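Local coordinates for protein activating signal cointegrator 1 complex subunit 2 (Homo sapiens, PDB 6YXQ) that recruits the ASCC3 helicase and ALKBH3 to sites of DNA damage by binding polyubiquitinated proteins, and takes part in the rescue of stalled ribosomes, at residues 262-267 with 272-277; 278-283 with 355-360; 326-331 with 378-383; 349-354 with 382-387. All coordinates share one frame; numbering follows the deposited sequence.

In the fold
All four contacts join helices in the second half of this ASCC3-binding, mostly helical part of ASCC2. Contact 1 lies about 9 Å from the chain's centre, contacts 2 and 3 about 22 Å and contact 4 about 29 Å. Along the chain contact 1 closes before the others open, the segments of contact 2 alternate with those of contacts 3 and 4, and contacts 3 and 4 end on helix 377-387, sharing Ser382 and Leu383. Helix 306-340, used by contact 3, also meets side chains of the other three; contacts 2 and 4 share helix 348-359. With contacts 3 and 4 centred about 10 Å apart, the helices pack side by side outward from the chain's middle.

Contact 1: 262-267 with 272-277; sequences AFLDIF and QTFQKH
Phe263 and Leu264, in the last turn of helix 243-266, receive the ring of Phe274 from the short helix 271-275, which follows after a brief loop. Two consecutive helices of this mostly helical part of ASCC2 are thus joined by three buried apolar side chains. Phe263 points its CG away from its backbone N (chi1 173°), which carries the ring out toward the second helix. Its CE2 comes within 4.1 Å of Phe274 CE1, and each ring meets the other near its plane, so the two phenyls touch edge to edge and do not stack. The Phe263 side chain also touches Ile165, Leu166 and Cys169 of helix 162-172, a setting for which a large flat hydrocarbon is well suited. Leu264, the next residue, approaches the same corner of Phe274 at a slant, through one branch only. Its other branch serves helix 306-340, where it meets Ile326, so the forked side chain fills the angle between two neighbours. Phe267 then leaves the helical conformation and begins the loop that brings Phe274 round. The nearest CA atoms, those of Leu264 and Phe274, stay 9.9 Å apart, which a long aromatic side chain can span. Phe274 CE1 is the atom on which both partners converge, with Leu264 CD2 at 3.9 Å from it.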
# COMPACT_ATOMS: atom_id res chain seq x y z
N ALA B 262 -9.72 -1.37 -9.78
CA ALA B 262 -9.79 -1.56 -8.34
C ALA B 262 -10.34 -0.33 -7.65
O ALA B 262 -11.14 -0.43 -6.71
CB ALA B 262 -8.41 -1.91 -7.79
N PHE B 263 -9.93 0.85 -8.11
CA PHE B 263 -10.45 2.07 -7.51
C PHE B 263 -11.96 2.16 -7.68
O PHE B 263 -12.67 2.50 -6.73
CB PHE B 263 -9.78 3.30 -8.13
CG PHE B 263 -10.39 4.59 -7.68
CD1 PHE B 263 -10.52 4.87 -6.33
CD2 PHE B 263 -10.85 5.52 -8.60
CE1 PHE B 263 -11.08 6.06 -5.91
CE2 PHE B 263 -11.41 6.71 -8.19
CZ PHE B 263 -11.53 6.98 -6.84
N LEU B 264 -12.46 1.84 -8.87
CA LEU B 264 -13.91 1.93 -9.08
C LEU B 264 -14.66 0.79 -8.41
O LEU B 264 -15.86 0.93 -8.13
CB LEU B 264 -14.23 1.98 -10.57
CG LEU B 264 -13.80 3.29 -11.23
CD1 LEU B 264 -14.11 3.26 -12.71
CD2 LEU B 264 -14.46 4.50 -10.56
N ASP B 265 -13.98 -0.33 -8.15
CA ASP B 265 -14.60 -1.42 -7.41
C ASP B 265 -14.77 -1.04 -5.94
O ASP B 265 -15.78 -1.39 -5.32
CB ASP B 265 -13.75 -2.69 -7.55
CG ASP B 265 -14.26 -3.85 -6.71
OD1 ASP B 265 -15.38 -4.35 -6.98
OD2 ASP B 265 -13.53 -4.28 -5.79
N ILE B 266 -13.80 -0.31 -5.39
CA ILE B 266 -13.94 0.14 -4.01
C ILE B 266 -14.91 1.31 -3.90
O ILE B 266 -15.76 1.34 -3.00
CB ILE B 266 -12.57 0.51 -3.42
CG1 ILE B 266 -11.68 -0.74 -3.35
CG2 ILE B 266 -12.74 1.12 -2.03
CD1 ILE B 266 -12.19 -1.79 -2.38
N PHE B 267 -14.83 2.27 -4.82
CA PHE B 267 -15.54 3.55 -4.72
C PHE B 267 -16.26 3.87 -6.03
O PHE B 267 -15.84 4.77 -6.77
CB PHE B 267 -14.56 4.67 -4.36
CG PHE B 267 -15.23 5.96 -4.01
CD1 PHE B 267 -16.08 6.04 -2.92
CD2 PHE B 267 -15.00 7.10 -4.77
CE1 PHE B 267 -16.69 7.24 -2.58
CE2 PHE B 267 -15.61 8.30 -4.44
CZ PHE B 267 -16.46 8.37 -3.34
N GLN B 272 -19.31 8.89 -12.23
CA GLN B 272 -19.83 10.05 -12.95
C GLN B 272 -18.73 11.05 -13.23
O GLN B 272 -18.64 11.58 -14.35
CB GLN B 272 -20.97 10.69 -12.16
CG GLN B 272 -21.63 11.84 -12.91
CD GLN B 272 -22.25 11.43 -14.23
OE1 GLN B 272 -21.68 11.64 -15.30
NE2 GLN B 272 -23.45 10.85 -14.17
N THR B 273 -17.86 11.30 -12.25
CA THR B 273 -16.69 12.13 -12.51
C THR B 273 -15.93 11.61 -13.73
O THR B 273 -15.53 12.40 -14.60
CB THR B 273 -15.78 12.16 -11.28
OG1 THR B 273 -16.57 12.45 -10.12
CG2 THR B 273 -14.69 13.21 -11.44
N PHE B 274 -15.76 10.29 -13.83
CA PHE B 274 -15.13 9.70 -15.01
C PHE B 274 -15.93 9.98 -16.27
O PHE B 274 -15.39 10.42 -17.29
CB PHE B 274 -14.96 8.19 -14.82
CG PHE B 274 -13.70 7.79 -14.11
CD1 PHE B 274 -13.60 7.91 -12.73
CD2 PHE B 274 -12.63 7.28 -14.81
CE1 PHE B 274 -12.45 7.52 -12.07
CE2 PHE B 274 -11.47 6.90 -14.15
CZ PHE B 274 -11.38 7.02 -12.78
N GLN B 275 -17.24 9.74 -16.22
CA GLN B 275 -18.02 9.85 -17.45
C GLN B 275 -18.18 11.29 -17.90
O GLN B 275 -18.39 11.54 -19.09
CB GLN B 275 -19.38 9.17 -17.27
CG GLN B 275 -20.19 9.06 -18.55
CD GLN B 275 -19.41 8.46 -19.71
OE1 GLN B 275 -18.57 7.58 -19.52
NE2 GLN B 275 -19.70 8.92 -20.91
N LYS B 276 -18.05 12.25 -16.98
CA LYS B 276 -18.02 13.65 -17.37
C LYS B 276 -16.92 13.91 -18.39
O LYS B 276 -17.02 14.85 -19.20
CB LYS B 276 -17.83 14.52 -16.12
CG LYS B 276 -17.02 15.79 -16.32
CD LYS B 276 -17.16 16.71 -15.12
CE LYS B 276 -16.25 17.91 -15.23
NZ LYS B 276 -16.53 18.89 -14.15
N HIS B 277 -15.88 13.07 -18.41
CA HIS B 277 -14.78 13.21 -19.35
C HIS B 277 -14.88 12.21 -20.50
O HIS B 277 -13.86 11.85 -21.09
CB HIS B 277 -13.44 13.06 -18.63
CG HIS B 277 -13.09 14.22 -17.75
ND1 HIS B 277 -12.16 15.17 -18.11
CD2 HIS B 277 -13.54 14.58 -16.52
CE1 HIS B 277 -12.05 16.06 -17.14
NE2 HIS B 277 -12.87 15.72 -16.17

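Contact 2: 278-283 with 355-360; sequences DFCYRL and LQIFSS
Tyr281 brings the CD1 and CE1 atoms of its ring up to the backbone carbonyl oxygen of Ser360, with Tyr281 CE1 3.5 Å from Ser360 O and CD1 of the same ring equally near. The oxygen approaches obliquely. Tyr281 CG stands opposite the backbone N (chi1 170°), which sends the ring along the partly exposed margin of the contact, a suitable place for an aromatic residue that also carries a hydroxyl. Ser360 lies near the C-terminal end of helix 348-359, where a small polar side chain can turn back on the backbone: its OG donates to Ile357 O at 2.6 Å, from above the carbonyl plane. One residue earlier Ser359 OG likewise donates to the oxygen three residues back, Gln356 O, at 2.7 Å, but less far out of the carbonyl plane. That oxygen also accepts Ser360 N, and both donors reach it from the same face of its plane. The two segments are the first turn of helix 279-300 and the last turn of helix 348-359, two of the helices that flank helix 306-340 in this mostly helical part of ASCC2. Deeper in, Cys280 and Ile357 meet through Cys280 CB and Ile357 CG2, 4.0 Å apart, and both side chains also touch Phe327 of helix 306-340. A compact cysteine and a beta-branched isoleucine suit this close approach, since each presents carbon close to its own backbone. At the start of helix 279-300 Asp278 occupies the N-cap position without a capping bond from its side chain, while Gln275 OE1 accepts from Cys280 N.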
# COMPACT_ATOMS: atom_id res chain seq x y z
N ASP B 278 -16.10 11.77 -20.82
CA ASP B 278 -16.35 10.90 -21.98
C ASP B 278 -15.53 9.62 -21.91
O ASP B 278 -14.90 9.20 -22.88
CB ASP B 278 -16.10 11.66 -23.28
CG ASP B 278 -16.76 11.00 -24.48
OD1 ASP B 278 -17.74 10.24 -24.29
OD2 ASP B 278 -16.30 11.24 -25.62
N PHE B 279 -15.55 8.97 -20.74
CA PHE B 279 -14.63 7.86 -20.49
C PHE B 279 -15.05 6.58 -21.22
O PHE B 279 -14.20 5.90 -21.80
CB PHE B 279 -14.50 7.60 -18.99
CG PHE B 279 -13.23 6.89 -18.61
CD1 PHE B 279 -12.06 7.61 -18.42
CD2 PHE B 279 -13.20 5.52 -18.46
CE1 PHE B 279 -10.88 6.96 -18.08
CE2 PHE B 279 -12.02 4.86 -18.12
CZ PHE B 279 -10.86 5.59 -17.93
N CYS B 280 -16.34 6.25 -21.18
CA CYS B 280 -16.82 5.04 -21.85
C CYS B 280 -16.41 5.00 -23.32
O CYS B 280 -15.99 3.95 -23.81
CB CYS B 280 -18.35 4.94 -21.75
SG CYS B 280 -18.98 4.49 -20.13
N TYR B 281 -16.55 6.12 -24.03
CA TYR B 281 -16.15 6.13 -25.43
C TYR B 281 -14.63 6.07 -25.56
O TYR B 281 -14.10 5.39 -26.45
CB TYR B 281 -16.68 7.37 -26.15
CG TYR B 281 -16.07 7.54 -27.52
CD1 TYR B 281 -16.35 6.65 -28.54
CD2 TYR B 281 -15.18 8.57 -27.78
CE1 TYR B 281 -15.78 6.78 -29.79
CE2 TYR B 281 -14.60 8.72 -29.04
CZ TYR B 281 -14.90 7.82 -30.04
OH TYR B 281 -14.33 7.95 -31.28
N ARG B 282 -13.91 6.78 -24.68
CA ARG B 282 -12.46 6.83 -24.81
C ARG B 282 -11.85 5.45 -24.65
O ARG B 282 -10.95 5.06 -25.41
CB ARG B 282 -11.88 7.82 -23.80
CG ARG B 282 -11.86 9.26 -24.31
CD ARG B 282 -10.99 9.40 -25.54
NE ARG B 282 -9.56 9.38 -25.21
CZ ARG B 282 -8.88 10.44 -24.76
NH1 ARG B 282 -9.50 11.60 -24.58
NH2 ARG B 282 -7.59 10.33 -24.50
N LEU B 283 -12.35 4.66 -23.69
CA LEU B 283 -11.77 3.33 -23.52
C LEU B 283 -12.26 2.36 -24.58
O LEU B 283 -11.52 1.46 -24.96
CB LEU B 283 -12.04 2.80 -22.11
CG LEU B 283 -13.32 2.09 -21.69
CD1 LEU B 283 -13.26 0.61 -22.00
CD2 LEU B 283 -13.50 2.29 -20.20
N LEU B 355 -28.44 5.29 -24.27
CA LEU B 355 -28.55 5.23 -25.73
C LEU B 355 -27.45 6.03 -26.41
O LEU B 355 -26.86 5.57 -27.40
CB LEU B 355 -29.93 5.73 -26.16
CG LEU B 355 -31.14 4.97 -25.59
CD1 LEU B 355 -32.44 5.67 -25.96
CD2 LEU B 355 -31.15 3.52 -26.06
N GLN B 356 -27.15 7.22 -25.90
CA GLN B 356 -26.09 8.04 -26.48
C GLN B 356 -24.75 7.34 -26.39
O GLN B 356 -23.98 7.30 -27.37
CB GLN B 356 -26.04 9.39 -25.76
CG GLN B 356 -25.00 10.35 -26.28
CD GLN B 356 -25.36 11.80 -26.02
OE1 GLN B 356 -26.51 12.21 -26.21
NE2 GLN B 356 -24.39 12.58 -25.57
N ILE B 357 -24.43 6.79 -25.21
CA ILE B 357 -23.16 6.09 -25.03
C ILE B 357 -23.00 5.01 -26.09
O ILE B 357 -21.92 4.88 -26.69
CB ILE B 357 -23.05 5.51 -23.61
CG1 ILE B 357 -22.85 6.61 -22.58
CG2 ILE B 357 -21.90 4.52 -23.53
CD1 ILE B 357 -22.83 6.10 -21.16
N PHE B 358 -24.06 4.24 -26.35
CA PHE B 358 -23.87 3.15 -27.31
C PHE B 358 -23.88 3.63 -28.76
O PHE B 358 -23.13 3.10 -29.60
CB PHE B 358 -24.91 2.06 -27.07
CG PHE B 358 -24.54 1.13 -25.95
CD1 PHE B 358 -23.68 0.07 -26.18
CD2 PHE B 358 -24.99 1.35 -24.66
CE1 PHE B 358 -23.32 -0.78 -25.14
CE2 PHE B 358 -24.62 0.52 -23.63
CZ PHE B 358 -23.79 -0.55 -23.87
N SER B 359 -24.69 4.65 -29.07
CA SER B 359 -24.65 5.25 -30.40
C SER B 359 -23.26 5.76 -30.74
O SER B 359 -22.87 5.76 -31.91
CB SER B 359 -25.67 6.38 -30.48
OG SER B 359 -25.25 7.48 -29.69
N SER B 360 -22.50 6.21 -29.73
CA SER B 360 -21.19 6.77 -30.02
C SER B 360 -20.13 5.71 -30.29
O SER B 360 -19.03 6.06 -30.72
CB SER B 360 -20.73 7.68 -28.87
OG SER B 360 -20.84 7.05 -27.61

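Contact 3: 326-331 with 378-383; sequences IFHIIL and AEDISL
Leu331 and Asp380 have the closest CA atoms of two helical segments whose backbones stay well apart, at 9.7 Å, so side chains alone bridge the gap. Helices 306-340 and 377-387 pack here in this mostly helical part of ASCC2. Asp380 alone makes up the second side of the contact. Its OD2 lies at the edge of the His328 ring, in the ring plane, 3.6 Å from His328 NE2 and 3.8 Å from His328 CD2. Carboxylate and imidazole planes are only 20° apart, but OD2 sits off the NE2-CD2 edge, too far from NE2 and off its outward direction, so the pair is not a hydrogen bond. His328 reaches across because its CG is turned opposite the backbone N (chi1 -173°). Asp380 is buried, His328 partly exposed; the nearby acid would probably help to stabilise a positive charge on the histidine. Glu379 OE2, 6.4 Å from His328 NE2, could add weakly to that field. Leu331 brings CD2 to 4.5 Å from Asp380 OD2, giving the carboxylate an apolar flank. Phe375 stacks on His328, Leu331 packs on Phe354, Ile357 and Phe358 of helix 348-359, and Ile326 and Ile330 touch side chains of helices 243-266, 271-275 and 279-300.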
# COMPACT_ATOMS: atom_id res chain seq x y z
N ILE B 326 -14.54 -1.91 -16.12
CA ILE B 326 -14.64 -0.48 -15.85
C ILE B 326 -15.83 0.12 -16.61
O ILE B 326 -16.65 0.85 -16.04
CB ILE B 326 -13.32 0.22 -16.22
CG1 ILE B 326 -12.21 -0.20 -15.27
CG2 ILE B 326 -13.48 1.73 -16.20
CD1 ILE B 326 -10.84 0.19 -15.73
N PHE B 327 -15.90 -0.18 -17.91
CA PHE B 327 -17.00 0.30 -18.75
C PHE B 327 -18.35 -0.03 -18.13
O PHE B 327 -19.22 0.84 -17.98
CB PHE B 327 -16.89 -0.30 -20.15
CG PHE B 327 -17.89 0.25 -21.14
CD1 PHE B 327 -19.20 -0.22 -21.19
CD2 PHE B 327 -17.51 1.23 -22.05
CE1 PHE B 327 -20.11 0.27 -22.11
CE2 PHE B 327 -18.42 1.73 -22.98
CZ PHE B 327 -19.72 1.25 -23.01
N HIS B 328 -18.53 -1.29 -17.74
CA HIS B 328 -19.83 -1.68 -17.21
C HIS B 328 -20.10 -1.06 -15.84
O HIS B 328 -21.25 -0.74 -15.53
CB HIS B 328 -19.95 -3.20 -17.12
CG HIS B 328 -21.32 -3.64 -16.73
ND1 HIS B 328 -21.61 -4.11 -15.47
CD2 HIS B 328 -22.48 -3.65 -17.42
CE1 HIS B 328 -22.90 -4.40 -15.40
NE2 HIS B 328 -23.45 -4.13 -16.57
N ILE B 329 -19.07 -0.89 -15.01
CA ILE B 329 -19.27 -0.27 -13.70
C ILE B 329 -19.80 1.14 -13.88
O ILE B 329 -20.77 1.56 -13.22
CB ILE B 329 -17.96 -0.29 -12.89
CG1 ILE B 329 -17.64 -1.71 -12.41
CG2 ILE B 329 -18.05 0.62 -11.69
CD1 ILE B 329 -16.26 -1.84 -11.82
N ILE B 330 -19.20 1.90 -14.81
CA ILE B 330 -19.65 3.27 -15.06
C ILE B 330 -21.07 3.29 -15.61
O ILE B 330 -21.93 4.06 -15.16
CB ILE B 330 -18.68 3.99 -16.01
CG1 ILE B 330 -17.27 4.04 -15.42
CG2 ILE B 330 -19.18 5.38 -16.29
CD1 ILE B 330 -16.26 4.62 -16.36
N LEU B 331 -21.32 2.45 -16.62
CA LEU B 331 -22.65 2.37 -17.21
C LEU B 331 -23.71 2.09 -16.14
O LEU B 331 -24.72 2.80 -16.05
CB LEU B 331 -22.68 1.28 -18.28
CG LEU B 331 -23.94 1.21 -19.13
CD1 LEU B 331 -24.04 2.43 -20.05
CD2 LEU B 331 -23.98 -0.08 -19.94
N ALA B 378 -28.13 -6.89 -24.76
CA ALA B 378 -29.57 -7.13 -24.78
C ALA B 378 -30.16 -7.17 -23.38
O ALA B 378 -31.29 -6.74 -23.17
CB ALA B 378 -29.86 -8.44 -25.51
N GLU B 379 -29.40 -7.68 -22.42
CA GLU B 379 -29.90 -7.80 -21.06
C GLU B 379 -30.02 -6.44 -20.38
O GLU B 379 -30.91 -6.23 -19.55
CB GLU B 379 -29.01 -8.76 -20.26
CG GLU B 379 -28.76 -8.39 -18.82
CD GLU B 379 -27.83 -9.37 -18.15
OE1 GLU B 379 -27.47 -10.37 -18.80
OE2 GLU B 379 -27.47 -9.15 -16.97
N ASP B 380 -29.15 -5.49 -20.73
CA ASP B 380 -29.25 -4.15 -20.16
C ASP B 380 -30.27 -3.29 -20.91
O ASP B 380 -30.86 -2.38 -20.32
CB ASP B 380 -27.88 -3.48 -20.14
CG ASP B 380 -26.94 -4.10 -19.12
OD1 ASP B 380 -27.42 -4.55 -18.06
OD2 ASP B 380 -25.72 -4.16 -19.38
N ILE B 381 -30.48 -3.56 -22.20
CA ILE B 381 -31.51 -2.83 -22.94
C ILE B 381 -32.90 -3.19 -22.42
O ILE B 381 -33.78 -2.33 -22.29
CB ILE B 381 -31.38 -3.11 -24.45
CG1 ILE B 381 -30.18 -2.38 -25.03
CG2 ILE B 381 -32.65 -2.70 -25.19
CD1 ILE B 381 -30.15 -2.41 -26.55
N SER B 382 -33.11 -4.47 -22.10
CA SER B 382 -34.40 -4.87 -21.55
C SER B 382 -34.67 -4.21 -20.20
O SER B 382 -35.83 -4.01 -19.85
CB SER B 382 -34.49 -6.39 -21.43
OG SER B 382 -33.31 -6.91 -20.87
N LEU B 383 -33.63 -3.86 -19.44
CA LEU B 383 -33.85 -3.11 -18.20
C LEU B 383 -34.51 -1.77 -18.49
O LEU B 383 -35.50 -1.40 -17.84
CB LEU B 383 -32.53 -2.91 -17.47
CG LEU B 383 -31.82 -4.15 -16.95
CD1 LEU B 383 -30.54 -3.75 -16.23
CD2 LEU B 383 -32.74 -4.90 -16.03

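Contact 4: 349-354 with 382-387; sequences GFIEEF and SLLQQA
Leu384 has the most surface buried here, and it drives between Ile351 and Phe354, which stand one turn apart on helix 348-359, packing that helix against helix 377-387 in this mostly helical part of ASCC2. With CG opposite the backbone N (chi1 -177°), the ring of Phe354 extends to Leu384, whose CD1 rests on one face in a CH-pi contact, 3.7 Å from the Phe354 ring centroid and 21° off the ring normal, displaced toward the rim near Phe354 CD1. A branched leucine suits the place well, since one methyl can rest on an aromatic face while the stem of the side chain meets another residue. That other residue is Ile351, whose CG1 lies 4.2 Å from Leu384 CB, and whose CD1 extends to the same distance from Leu384 O. The helices come close at this point, with the CA atoms of Ile351 and Leu384 6.3 Å apart, so the Leu384 side chain can lie against both Ile351 and Phe354. Helix 306-340 lines the same interior: Leu384 and Ala387 pack on its Ile339, and Phe350 on its Pro338. On another side the salt bridge of Glu352 with Arg395 ties helix 348-359 to helix 394-408.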
# COMPACT_ATOMS: atom_id res chain seq x y z
N GLY B 349 -33.81 10.71 -18.95
CA GLY B 349 -32.45 11.17 -19.09
C GLY B 349 -31.43 10.06 -18.91
O GLY B 349 -30.44 9.99 -19.64
N PHE B 350 -31.66 9.19 -17.92
CA PHE B 350 -30.82 8.01 -17.74
C PHE B 350 -30.84 7.12 -18.98
O PHE B 350 -29.79 6.70 -19.50
CB PHE B 350 -31.29 7.21 -16.53
CG PHE B 350 -31.19 7.95 -15.23
CD1 PHE B 350 -30.01 8.54 -14.84
CD2 PHE B 350 -32.29 8.04 -14.39
CE1 PHE B 350 -29.91 9.21 -13.63
CE2 PHE B 350 -32.21 8.72 -13.18
CZ PHE B 350 -31.02 9.30 -12.81
N ILE B 351 -32.05 6.83 -19.47
CA ILE B 351 -32.22 6.05 -20.70
C ILE B 351 -31.50 6.72 -21.86
O ILE B 351 -30.80 6.07 -22.65
CB ILE B 351 -33.72 5.88 -20.99
CG1 ILE B 351 -34.36 4.97 -19.94
CG2 ILE B 351 -33.93 5.33 -22.39
CD1 ILE B 351 -35.87 4.85 -20.08
N GLU B 352 -31.67 8.04 -21.99
CA GLU B 352 -31.05 8.73 -23.11
C GLU B 352 -29.54 8.69 -23.01
O GLU B 352 -28.85 8.59 -24.03
CB GLU B 352 -31.55 10.18 -23.20
CG GLU B 352 -33.01 10.33 -23.65
CD GLU B 352 -33.36 9.53 -24.90
OE1 GLU B 352 -32.50 9.41 -25.80
OE2 GLU B 352 -34.49 9.02 -24.96
N GLU B 353 -29.00 8.77 -21.79
CA GLU B 353 -27.55 8.69 -21.64
C GLU B 353 -27.03 7.33 -22.08
O GLU B 353 -26.02 7.24 -22.79
CB GLU B 353 -27.16 8.99 -20.19
CG GLU B 353 -25.66 8.85 -19.96
CD GLU B 353 -25.13 9.85 -18.96
OE1 GLU B 353 -23.96 10.28 -19.13
OE2 GLU B 353 -25.86 10.19 -18.00
N PHE B 354 -27.71 6.26 -21.65
CA PHE B 354 -27.37 4.92 -22.12
C PHE B 354 -27.34 4.85 -23.65
O PHE B 354 -26.36 4.40 -24.27
CB PHE B 354 -28.39 3.93 -21.54
CG PHE B 354 -28.12 2.49 -21.87
CD1 PHE B 354 -28.42 1.98 -23.12
CD2 PHE B 354 -27.61 1.64 -20.91
CE1 PHE B 354 -28.18 0.65 -23.42
CE2 PHE B 354 -27.38 0.31 -21.20
CZ PHE B 354 -27.67 -0.18 -22.45
N SER B 382 -33.11 -4.47 -22.10
CA SER B 382 -34.40 -4.87 -21.55
C SER B 382 -34.67 -4.21 -20.20
O SER B 382 -35.83 -4.01 -19.85
CB SER B 382 -34.49 -6.39 -21.43
OG SER B 382 -33.31 -6.91 -20.87
N LEU B 383 -33.63 -3.86 -19.44
CA LEU B 383 -33.85 -3.11 -18.20
C LEU B 383 -34.51 -1.77 -18.49
O LEU B 383 -35.50 -1.40 -17.84
CB LEU B 383 -32.53 -2.91 -17.47
CG LEU B 383 -31.82 -4.15 -16.95
CD1 LEU B 383 -30.54 -3.75 -16.23
CD2 LEU B 383 -32.74 -4.90 -16.03
N LEU B 384 -33.95 -1.02 -19.44
CA LEU B 384 -34.57 0.24 -19.83
C LEU B 384 -35.98 0.02 -20.36
O LEU B 384 -36.89 0.78 -20.04
CB LEU B 384 -33.72 0.93 -20.90
CG LEU B 384 -32.21 0.79 -20.75
CD1 LEU B 384 -31.55 1.17 -22.04
CD2 LEU B 384 -31.69 1.66 -19.62
N GLN B 385 -36.17 -1.02 -21.17
CA GLN B 385 -37.48 -1.27 -21.76
C GLN B 385 -38.51 -1.63 -20.69
O GLN B 385 -39.68 -1.24 -20.79
CB GLN B 385 -37.39 -2.37 -22.81
CG GLN B 385 -36.68 -1.95 -24.10
CD GLN B 385 -36.56 -3.08 -25.12
OE1 GLN B 385 -36.19 -4.20 -24.79
NE2 GLN B 385 -36.89 -2.77 -26.37
N GLN B 386 -38.10 -2.36 -19.65
CA GLN B 386 -38.99 -2.69 -18.55
C GLN B 386 -39.33 -1.45 -17.73
O GLN B 386 -40.48 -1.25 -17.33
CB GLN B 386 -38.35 -3.74 -17.63
CG GLN B 386 -38.24 -5.15 -18.19
CD GLN B 386 -37.33 -6.03 -17.33
OE1 GLN B 386 -37.03 -5.70 -16.18
NE2 GLN B 386 -36.87 -7.14 -17.90
N ALA B 387 -38.32 -0.62 -17.46
CA ALA B 387 -38.54 0.52 -16.58
C ALA B 387 -39.37 1.60 -17.25
O ALA B 387 -40.25 2.20 -16.62
CB ALA B 387 -37.20 1.08 -16.13